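Local coordinates for Orf11 (Staphylococcus phage P68, PDB 6O43), which is a potential phage lysin, probably acting on the staphylococcal cell wall during infection, in a largely helical single-chain fold, at residues G41-E44 with S45-R48; R86-Y89 with L90-A93; P149-A152 with A153-W156. All blocks are in the same frame, centred on the assembly; numbering follows the deposited sequence.

In the fold
All three contacts are N-terminal helix caps: contact 1 starts helix 44-57, contact 2 starts helix 89-104 and contact 3 starts helix 152-159. The cap residue is an asparagine, an aspartate and a threonine in turn. Contacts 1 and 2 are neighbours, with centres 14 Å apart, and they touch where K46 CG packs 3.5 Å from Y89 OH. Both lie near the bound triiodinated I3C: R86-Y89 form its pocket together with W39, whereas the K46 side chain stays about 7 Å from it. Contact 3 belongs to a separate part of the chain, its centre 32 Å from that of contact 1 and 26 Å from that of contact 2.

Contact 1 (G41-E44 with S45-R48); sequences GGNE and SKIR
N43 and S45 meet at the N-cap of helix 44-57, where the N43 carboxamide oxygen stands in for the backbone carbonyl that a preceding turn would offer to K46 N. Two donors grip N43 OD1. The backbone N of K46 reaches it at 3.0 Å with an N-H...O angle of 156°, which is the capping bond proper, and S45 OG donates to it at 2.6 Å. Both donors lie in the carbonyl plane of the amide, so together they fix the rotation of the N43 side chain. The first torsion of N43 swings CG to the far side from its own N (chi1 178°), beside the carbonyl carbon, and this carries OD1 over the first turn; S45 OG, placed between its backbone N and carbonyl carbon (chi1 70°), turns back to meet it. The aliphatic CG of K46 passes 3.5 Å from the same oxygen before the extended lysine chain leads outward.

Behind the cap the regular helical bonds begin, I47 N to N43 O and R48 N to E44 O, the latter nearly straight. I47, the buried member, lays CG1 against N43 O and brings CD1 to 3.8 Å from G42 O. G41 and G42, both with positive phi, lead from helix 34-38 into the cap. One turn apart, E44 and R48 run side by side, pointing the same way, but the guanidinium has its salt bridge with D24, from the start of helix 23-30. E44 OE1 stands near the guanidinium plane at its edge, 4.1 Å from R48 NH2, a distance beyond a salt bridge.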
ATOM      1  N   GLY A  41     -18.100   9.431   9.009  1.00 44.88           N
ATOM      2  CA  GLY A  41     -19.218   8.813   9.700  1.00 46.34           C
ATOM      3  C   GLY A  41     -19.923   7.739   8.893  1.00 50.92           C
ATOM      4  O   GLY A  41     -21.097   7.436   9.136  1.00 47.98           O
ATOM      5  N   GLY A  42     -19.215   7.159   7.926  1.00 43.04           N
ATOM      6  CA  GLY A  42     -19.769   6.104   7.102  1.00 44.48           C
ATOM      7  C   GLY A  42     -20.713   6.559   6.014  1.00 44.14           C
ATOM      8  O   GLY A  42     -21.369   5.715   5.396  1.00 50.62           O
ATOM      9  N   ASN A  43     -20.792   7.862   5.748  1.00 44.37           N
ATOM     10  CA  ASN A  43     -21.743   8.397   4.778  1.00 46.94           C
ATOM     11  C   ASN A  43     -21.354   7.971   3.366  1.00 52.72           C
ATOM     12  O   ASN A  43     -20.260   8.295   2.892  1.00 50.32           O
ATOM     13  CB  ASN A  43     -21.791   9.917   4.896  1.00 41.71           C
ATOM     14  CG  ASN A  43     -22.730  10.553   3.895  1.00 44.79           C
ATOM     15  OD1 ASN A  43     -22.342  10.841   2.764  1.00 43.84           O
ATOM     16  ND2 ASN A  43     -23.974  10.788   4.310  1.00 44.87           N
ATOM     17  N   GLU A  44     -22.259   7.266   2.681  1.00 54.07           N
ATOM     18  CA  GLU A  44     -21.905   6.663   1.397  1.00 55.31           C
ATOM     19  C   GLU A  44     -21.573   7.712   0.340  1.00 50.93           C
ATOM     20  O   GLU A  44     -20.676   7.502  -0.484  1.00 48.17           O
ATOM     21  CB  GLU A  44     -23.036   5.750   0.912  1.00 57.01           C
ATOM     22  CG  GLU A  44     -23.272   4.537   1.808  1.00 68.12           C
ATOM     23  CD  GLU A  44     -23.827   3.340   1.060  1.00 76.67           C
ATOM     24  OE1 GLU A  44     -24.297   3.511  -0.088  1.00 83.26           O
ATOM     25  OE2 GLU A  44     -23.788   2.225   1.628  1.00 72.20           O
ATOM     26  N   SER A  45     -22.289   8.839   0.327  1.00 51.87           N
ATOM     27  CA  SER A  45     -22.027   9.838  -0.705  1.00 57.58           C
ATOM     28  C   SER A  45     -20.639  10.451  -0.543  1.00 52.88           C
ATOM     29  O   SER A  45     -19.954  10.716  -1.537  1.00 54.71           O
ATOM     30  CB  SER A  45     -23.110  10.919  -0.694  1.00 57.53           C
ATOM     31  OG  SER A  45     -23.014  11.743   0.453  1.00 72.18           O
ATOM     32  N   LYS A  46     -20.199  10.676   0.698  1.00 45.65           N
ATOM     33  CA  LYS A  46     -18.850  11.195   0.915  1.00 43.47           C
ATOM     34  C   LYS A  46     -17.795  10.137   0.606  1.00 46.43           C
ATOM     35  O   LYS A  46     -16.726  10.457   0.071  1.00 45.31           O
ATOM     36  CB  LYS A  46     -18.705  11.713   2.347  1.00 43.34           C
ATOM     37  CG  LYS A  46     -19.524  12.971   2.621  1.00 51.99           C
ATOM     38  CD  LYS A  46     -19.269  13.525   4.012  1.00 47.36           C
ATOM     39  CE  LYS A  46     -19.923  14.889   4.174  1.00 58.79           C
ATOM     40  NZ  LYS A  46     -19.779  15.445   5.553  1.00 57.56           N
ATOM     41  N   ILE A  47     -18.075   8.873   0.928  1.00 43.40           N
ATOM     42  CA  ILE A  47     -17.150   7.799   0.574  1.00 45.74           C
ATOM     43  C   ILE A  47     -16.973   7.734  -0.939  1.00 46.01           C
ATOM     44  O   ILE A  47     -15.849   7.659  -1.449  1.00 50.14           O
ATOM     45  CB  ILE A  47     -17.640   6.458   1.148  1.00 45.47           C
ATOM     46  CG1 ILE A  47     -17.634   6.494   2.678  1.00 44.10           C
ATOM     47  CG2 ILE A  47     -16.788   5.314   0.633  1.00 42.61           C
ATOM     48  CD1 ILE A  47     -18.221   5.247   3.321  1.00 47.15           C
ATOM     49  N   ARG A  48     -18.085   7.775  -1.679  1.00 43.41           N
ATOM     50  CA  ARG A  48     -18.007   7.804  -3.137  1.00 46.55           C
ATOM     51  C   ARG A  48     -17.235   9.014  -3.632  1.00 43.65           C
ATOM     52  O   ARG A  48     -16.443   8.912  -4.573  1.00 48.87           O
ATOM     53  CB  ARG A  48     -19.406   7.816  -3.745  1.00 47.18           C
ATOM     54  CG  ARG A  48     -20.110   6.504  -3.667  1.00 58.46           C
ATOM     55  CD  ARG A  48     -21.558   6.631  -4.117  1.00 64.99           C
ATOM     56  NE  ARG A  48     -22.298   5.442  -3.728  1.00 61.40           N
ATOM     57  CZ  ARG A  48     -22.210   4.279  -4.359  1.00 61.59           C
ATOM     58  NH1 ARG A  48     -21.422   4.158  -5.420  1.00 61.83           N
ATOM     59  NH2 ARG A  48     -22.907   3.240  -3.927  1.00 67.46           N
TER

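Contact 2 (R86-Y89 with L90-A93); sequences RGDY and LTDA. With I3C (5-amino-2,4,6-triiodobenzene-1,3-dicarboxylic acid), chain B.
The backbone turns from an extended D88 (phi/psi -149°/162°) into helix 89-104, bonding D92 N to D88 O and A93 N to Y89 O as the first turn closes. D88 is the N-cap, and its carboxylate is held by both oxygens. OD1 accepts from T91 N at 2.8 Å in an almost straight bond that arrives from above the carboxylate plane, while OD2 takes the T91 hydroxyl, OG1, at 2.5 Å on its syn side. The D88 and T91 side chains cross at about a right angle; a chi1 of 68° tucks D88 CG in over its own backbone, and the carboxylate lies over the start of the helix, where the helix dipole would probably favour its negative charge.

D92 ties the incoming loop to the same turn. Its OD1 accepts from R86 N at 2.7 Å on the anti side, and OD2 is held by W79 N. The bent R86 chain runs on from there to a cation-pi contact with F95.

Although the first bond of the Y89 side chain leads away, its ring folds back beside the backbone, CD1 3.1 Å from L90 N, and its OH bonds to Q49 OE1 of helix 44-57; CE1 passes 4.1 Å from L90 CB. R86-Y89 also line the I3C pocket largely with backbone atoms: iodine I3 sits 3.2 Å from R86 O, and I3C N13 lies 3.6 Å from Y89 N.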
ATOM      1  N   ARG A  86      -3.996  16.912   6.024  1.00 55.71           N
ATOM      2  CA  ARG A  86      -4.359  18.218   5.490  1.00 57.41           C
ATOM      3  C   ARG A  86      -5.592  18.731   6.242  1.00 60.52           C
ATOM      4  O   ARG A  86      -6.043  18.146   7.231  1.00 50.73           O
ATOM      5  CB  ARG A  86      -4.582  18.131   3.984  1.00 55.47           C
ATOM      6  CG  ARG A  86      -3.371  17.640   3.201  1.00 59.91           C
ATOM      7  CD  ARG A  86      -2.191  18.594   3.330  1.00 64.67           C
ATOM      8  NE  ARG A  86      -0.951  17.884   3.633  1.00 82.03           N
ATOM      9  CZ  ARG A  86      -0.257  18.030   4.758  1.00 80.45           C
ATOM     10  NH1 ARG A  86      -0.673  18.877   5.691  1.00 89.32           N
ATOM     11  NH2 ARG A  86       0.857  17.337   4.948  1.00 73.75           N
ATOM     12  N   GLY A  87      -6.167  19.835   5.758  1.00 55.52           N
ATOM     13  CA  GLY A  87      -7.182  20.544   6.521  1.00 63.23           C
ATOM     14  C   GLY A  87      -8.585  19.980   6.430  1.00 55.21           C
ATOM     15  O   GLY A  87      -9.409  20.269   7.304  1.00 61.63           O
ATOM     16  N   ASP A  88      -8.884  19.200   5.394  1.00 52.97           N
ATOM     17  CA  ASP A  88     -10.206  18.606   5.251  1.00 54.54           C
ATOM     18  C   ASP A  88     -10.067  17.275   4.526  1.00 52.55           C
ATOM     19  O   ASP A  88      -9.052  17.004   3.878  1.00 47.88           O
ATOM     20  CB  ASP A  88     -11.175  19.545   4.515  1.00 54.85           C
ATOM     21  CG  ASP A  88     -10.809  19.739   3.056  1.00 63.09           C
ATOM     22  OD1 ASP A  88     -11.237  18.913   2.223  1.00 57.36           O
ATOM     23  OD2 ASP A  88     -10.091  20.715   2.743  1.00 65.34           O
ATOM     24  N   TYR A  89     -11.102  16.439   4.645  1.00 44.81           N
ATOM     25  CA  TYR A  89     -10.975  15.060   4.183  1.00 48.53           C
ATOM     26  C   TYR A  89     -10.788  14.975   2.672  1.00 53.21           C
ATOM     27  O   TYR A  89     -10.057  14.099   2.194  1.00 45.42           O
ATOM     28  CB  TYR A  89     -12.186  14.233   4.623  1.00 46.52           C
ATOM     29  CG  TYR A  89     -13.470  14.509   3.866  1.00 52.02           C
ATOM     30  CD1 TYR A  89     -13.724  13.903   2.640  1.00 53.24           C
ATOM     31  CD2 TYR A  89     -14.435  15.355   4.389  1.00 50.21           C
ATOM     32  CE1 TYR A  89     -14.897  14.148   1.948  1.00 50.96           C
ATOM     33  CE2 TYR A  89     -15.610  15.604   3.705  1.00 66.37           C
ATOM     34  CZ  TYR A  89     -15.836  14.997   2.486  1.00 60.13           C
ATOM     35  OH  TYR A  89     -17.008  15.243   1.803  1.00 67.01           O
ATOM     36  N   LEU A  90     -11.432  15.858   1.905  1.00 46.12           N
ATOM     37  CA  LEU A  90     -11.298  15.788   0.454  1.00 49.99           C
ATOM     38  C   LEU A  90      -9.941  16.311   0.001  1.00 44.38           C
ATOM     39  O   LEU A  90      -9.272  15.683  -0.825  1.00 44.23           O
ATOM     40  CB  LEU A  90     -12.426  16.564  -0.230  1.00 45.28           C
ATOM     41  CG  LEU A  90     -12.502  16.359  -1.744  1.00 53.77           C
ATOM     42  CD1 LEU A  90     -12.614  14.875  -2.068  1.00 54.10           C
ATOM     43  CD2 LEU A  90     -13.669  17.131  -2.346  1.00 52.38           C
ATOM     44  N   THR A  91      -9.527  17.467   0.523  1.00 54.90           N
ATOM     45  CA  THR A  91      -8.180  17.961   0.253  1.00 52.66           C
ATOM     46  C   THR A  91      -7.127  16.925   0.625  1.00 48.03           C
ATOM     47  O   THR A  91      -6.109  16.782  -0.066  1.00 46.28           O
ATOM     48  CB  THR A  91      -7.937  19.264   1.018  1.00 56.45           C
ATOM     49  OG1 THR A  91      -8.852  20.271   0.564  1.00 57.66           O
ATOM     50  CG2 THR A  91      -6.502  19.742   0.814  1.00 58.87           C
ATOM     51  N   ASP A  92      -7.354  16.187   1.712  1.00 44.31           N
ATOM     52  CA  ASP A  92      -6.365  15.210   2.153  1.00 46.38           C
ATOM     53  C   ASP A  92      -6.313  14.010   1.215  1.00 44.53           C
ATOM     54  O   ASP A  92      -5.227  13.512   0.896  1.00 46.95           O
ATOM     55  CB  ASP A  92      -6.667  14.761   3.584  1.00 43.28           C
ATOM     56  CG  ASP A  92      -5.504  14.023   4.218  1.00 45.70           C
ATOM     57  OD1 ASP A  92      -4.545  14.693   4.657  1.00 49.49           O
ATOM     58  OD2 ASP A  92      -5.533  12.777   4.270  1.00 44.81           O
ATOM     59  N   ALA A  93      -7.476  13.528   0.767  1.00 45.11           N
ATOM     60  CA  ALA A  93      -7.492  12.395  -0.153  1.00 45.39           C
ATOM     61  C   ALA A  93      -6.770  12.730  -1.450  1.00 47.44           C
ATOM     62  O   ALA A  93      -5.977  11.925  -1.953  1.00 41.17           O
ATOM     63  CB  ALA A  93      -8.929  11.956  -0.438  1.00 46.52           C
TER
HETATM   64  I3  I3C B 301      -8.785  16.857   8.343  0.52 83.77           I
HETATM   65  I2  I3C B 301     -14.396  15.119   9.672  0.52 90.77           I
HETATM   66  I1  I3C B 301     -11.325  18.621  13.562  0.52 88.53           I
HETATM   67  O8  I3C B 301      -9.036  19.583  11.081  0.52 91.49           O
HETATM   68  O9  I3C B 301      -8.112  17.732  11.771  0.52 91.67           O
HETATM   69  C10 I3C B 301     -13.807  16.840  12.322  0.52 92.54           C
HETATM   70  N13 I3C B 301     -11.615  15.465   8.084  0.52 88.12           N
HETATM   71  C1  I3C B 301     -10.356  17.567  10.884  0.52 92.07           C
HETATM   72  C6  I3C B 301     -10.418  16.877   9.683  0.52 89.81           C
HETATM   73  C5  I3C B 301     -11.562  16.184   9.341  0.52 89.27           C
HETATM   74  C4  I3C B 301     -12.648  16.176  10.195  0.52 92.54           C
HETATM   75  C3  I3C B 301     -12.594  16.863  11.394  0.52 93.50           C
HETATM   76  C2  I3C B 301     -11.446  17.560  11.741  0.52 91.38           C
HETATM   77  C7  I3C B 301      -9.093  18.338  11.267  0.52 92.82           C
HETATM   78  O11 I3C B 301     -13.898  15.954  13.214  0.52 90.28           O
HETATM   79  O12 I3C B 301     -14.716  17.700  12.192  0.52 91.92           O

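Contact 3 (P149-A152 with A153-W156); sequences PLTA and AATW
One face of the W156 indole carries A152: its carbonyl oxygen sits 3.1 Å above the ring plane, offset toward the rim near CG, and its methyl group covers the six-membered ring. A152 CB stands 4.0 Å from the centroid of that ring and only 17° off its normal, a CH-pi contact over the face. The F121 ring also meets the indole, their planes inclined to each other, and at the edge W156 NE1 is hydrogen-bonded to W112 O. W156 CG lies beside its own N, opposite the carbonyl carbon (chi1 -62°), which brings the indole back over A152, one turn earlier. The same A152 oxygen accepts from W156 N at 2.8 Å, nearly straight at 172°, so one oxygen accepts the backbone N-H and also lies over the indole face.

T151, the residue before A152, is the N-cap of helix 152-159, and its hydroxyl does the capping. Turned inward over the T151 backbone, OG1 accepts from A154 N at 3.2 Å, while the methyl of A154 packs against the same oxygen. T151 O takes T155 N in a longer bond of 3.3 Å. The hydroxyl of buried T155 has partners beyond the turn, I148 O and S111 N, which join the helix start to the chain before it and to the loop around P110; T155 CB rests 3.5 Å from A152 O.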
ATOM      1  N   PRO A 149      11.402   1.626  -1.548  1.00 39.30           N
ATOM      2  CA  PRO A 149      12.652   2.363  -1.283  1.00 38.04           C
ATOM      3  C   PRO A 149      12.657   3.127   0.027  1.00 55.24           C
ATOM      4  O   PRO A 149      13.741   3.401   0.557  1.00 52.37           O
ATOM      5  CB  PRO A 149      12.759   3.326  -2.474  1.00 38.45           C
ATOM      6  CG  PRO A 149      11.828   2.783  -3.511  1.00 39.45           C
ATOM      7  CD  PRO A 149      10.731   2.093  -2.770  1.00 37.74           C
ATOM      8  N   LEU A 150      11.489   3.462   0.579  1.00 49.15           N
ATOM      9  CA  LEU A 150      11.397   4.515   1.583  1.00 46.89           C
ATOM     10  C   LEU A 150      11.529   4.031   3.022  1.00 44.66           C
ATOM     11  O   LEU A 150      11.915   4.826   3.887  1.00 42.48           O
ATOM     12  CB  LEU A 150      10.075   5.266   1.417  1.00 49.04           C
ATOM     13  CG  LEU A 150       9.994   6.024   0.093  1.00 49.71           C
ATOM     14  CD1 LEU A 150       8.631   6.665  -0.093  1.00 43.78           C
ATOM     15  CD2 LEU A 150      11.097   7.070   0.035  1.00 48.56           C
ATOM     16  N   THR A 151      11.218   2.771   3.311  1.00 45.15           N
ATOM     17  CA  THR A 151      11.347   2.246   4.662  1.00 41.17           C
ATOM     18  C   THR A 151      11.853   0.815   4.596  1.00 48.54           C
ATOM     19  O   THR A 151      11.589   0.091   3.632  1.00 43.39           O
ATOM     20  CB  THR A 151      10.019   2.284   5.433  1.00 47.05           C
ATOM     21  OG1 THR A 151       9.083   1.393   4.815  1.00 45.52           O
ATOM     22  CG2 THR A 151       9.439   3.692   5.447  1.00 50.78           C
ATOM     23  N   ALA A 152      12.594   0.418   5.633  1.00 47.63           N
ATOM     24  CA  ALA A 152      13.064  -0.960   5.712  1.00 49.81           C
ATOM     25  C   ALA A 152      11.900  -1.926   5.880  1.00 41.86           C
ATOM     26  O   ALA A 152      11.929  -3.042   5.347  1.00 45.78           O
ATOM     27  CB  ALA A 152      14.065  -1.112   6.860  1.00 46.43           C
ATOM     28  N   ALA A 153      10.858  -1.511   6.607  1.00 41.72           N
ATOM     29  CA  ALA A 153       9.707  -2.383   6.822  1.00 47.85           C
ATOM     30  C   ALA A 153       9.012  -2.721   5.509  1.00 43.20           C
ATOM     31  O   ALA A 153       8.554  -3.854   5.316  1.00 43.78           O
ATOM     32  CB  ALA A 153       8.721  -1.733   7.796  1.00 43.57           C
ATOM     33  N   ALA A 154       8.920  -1.755   4.594  1.00 40.57           N
ATOM     34  CA  ALA A 154       8.299  -2.032   3.302  1.00 39.64           C
ATOM     35  C   ALA A 154       9.162  -2.970   2.470  1.00 47.77           C
ATOM     36  O   ALA A 154       8.643  -3.841   1.761  1.00 47.98           O
ATOM     37  CB  ALA A 154       8.042  -0.725   2.552  1.00 39.99           C
ATOM     38  N   THR A 155      10.483  -2.808   2.544  1.00 45.71           N
ATOM     39  CA  THR A 155      11.380  -3.715   1.836  1.00 45.52           C
ATOM     40  C   THR A 155      11.263  -5.131   2.378  1.00 38.81           C
ATOM     41  O   THR A 155      11.157  -6.094   1.611  1.00 40.58           O
ATOM     42  CB  THR A 155      12.820  -3.217   1.940  1.00 41.85           C
ATOM     43  OG1 THR A 155      12.971  -2.050   1.125  1.00 38.49           O
ATOM     44  CG2 THR A 155      13.799  -4.305   1.482  1.00 32.57           C
ATOM     45  N   TRP A 156      11.293  -5.279   3.705  1.00 45.20           N
ATOM     46  CA  TRP A 156      11.122  -6.598   4.307  1.00 44.57           C
ATOM     47  C   TRP A 156       9.787  -7.216   3.913  1.00 46.91           C
ATOM     48  O   TRP A 156       9.719  -8.406   3.584  1.00 47.56           O
ATOM     49  CB  TRP A 156      11.233  -6.500   5.827  1.00 46.61           C
ATOM     50  CG  TRP A 156      12.564  -6.026   6.315  1.00 46.68           C
ATOM     51  CD1 TRP A 156      13.779  -6.197   5.707  1.00 48.42           C
ATOM     52  CD2 TRP A 156      12.819  -5.296   7.519  1.00 46.10           C
ATOM     53  NE1 TRP A 156      14.771  -5.621   6.464  1.00 45.26           N
ATOM     54  CE2 TRP A 156      14.208  -5.060   7.581  1.00 48.07           C
ATOM     55  CE3 TRP A 156      12.006  -4.821   8.555  1.00 49.09           C
ATOM     56  CZ2 TRP A 156      14.799  -4.367   8.632  1.00 42.47           C
ATOM     57  CZ3 TRP A 156      12.599  -4.135   9.600  1.00 49.15           C
ATOM     58  CH2 TRP A 156      13.981  -3.915   9.630  1.00 42.75           C
TER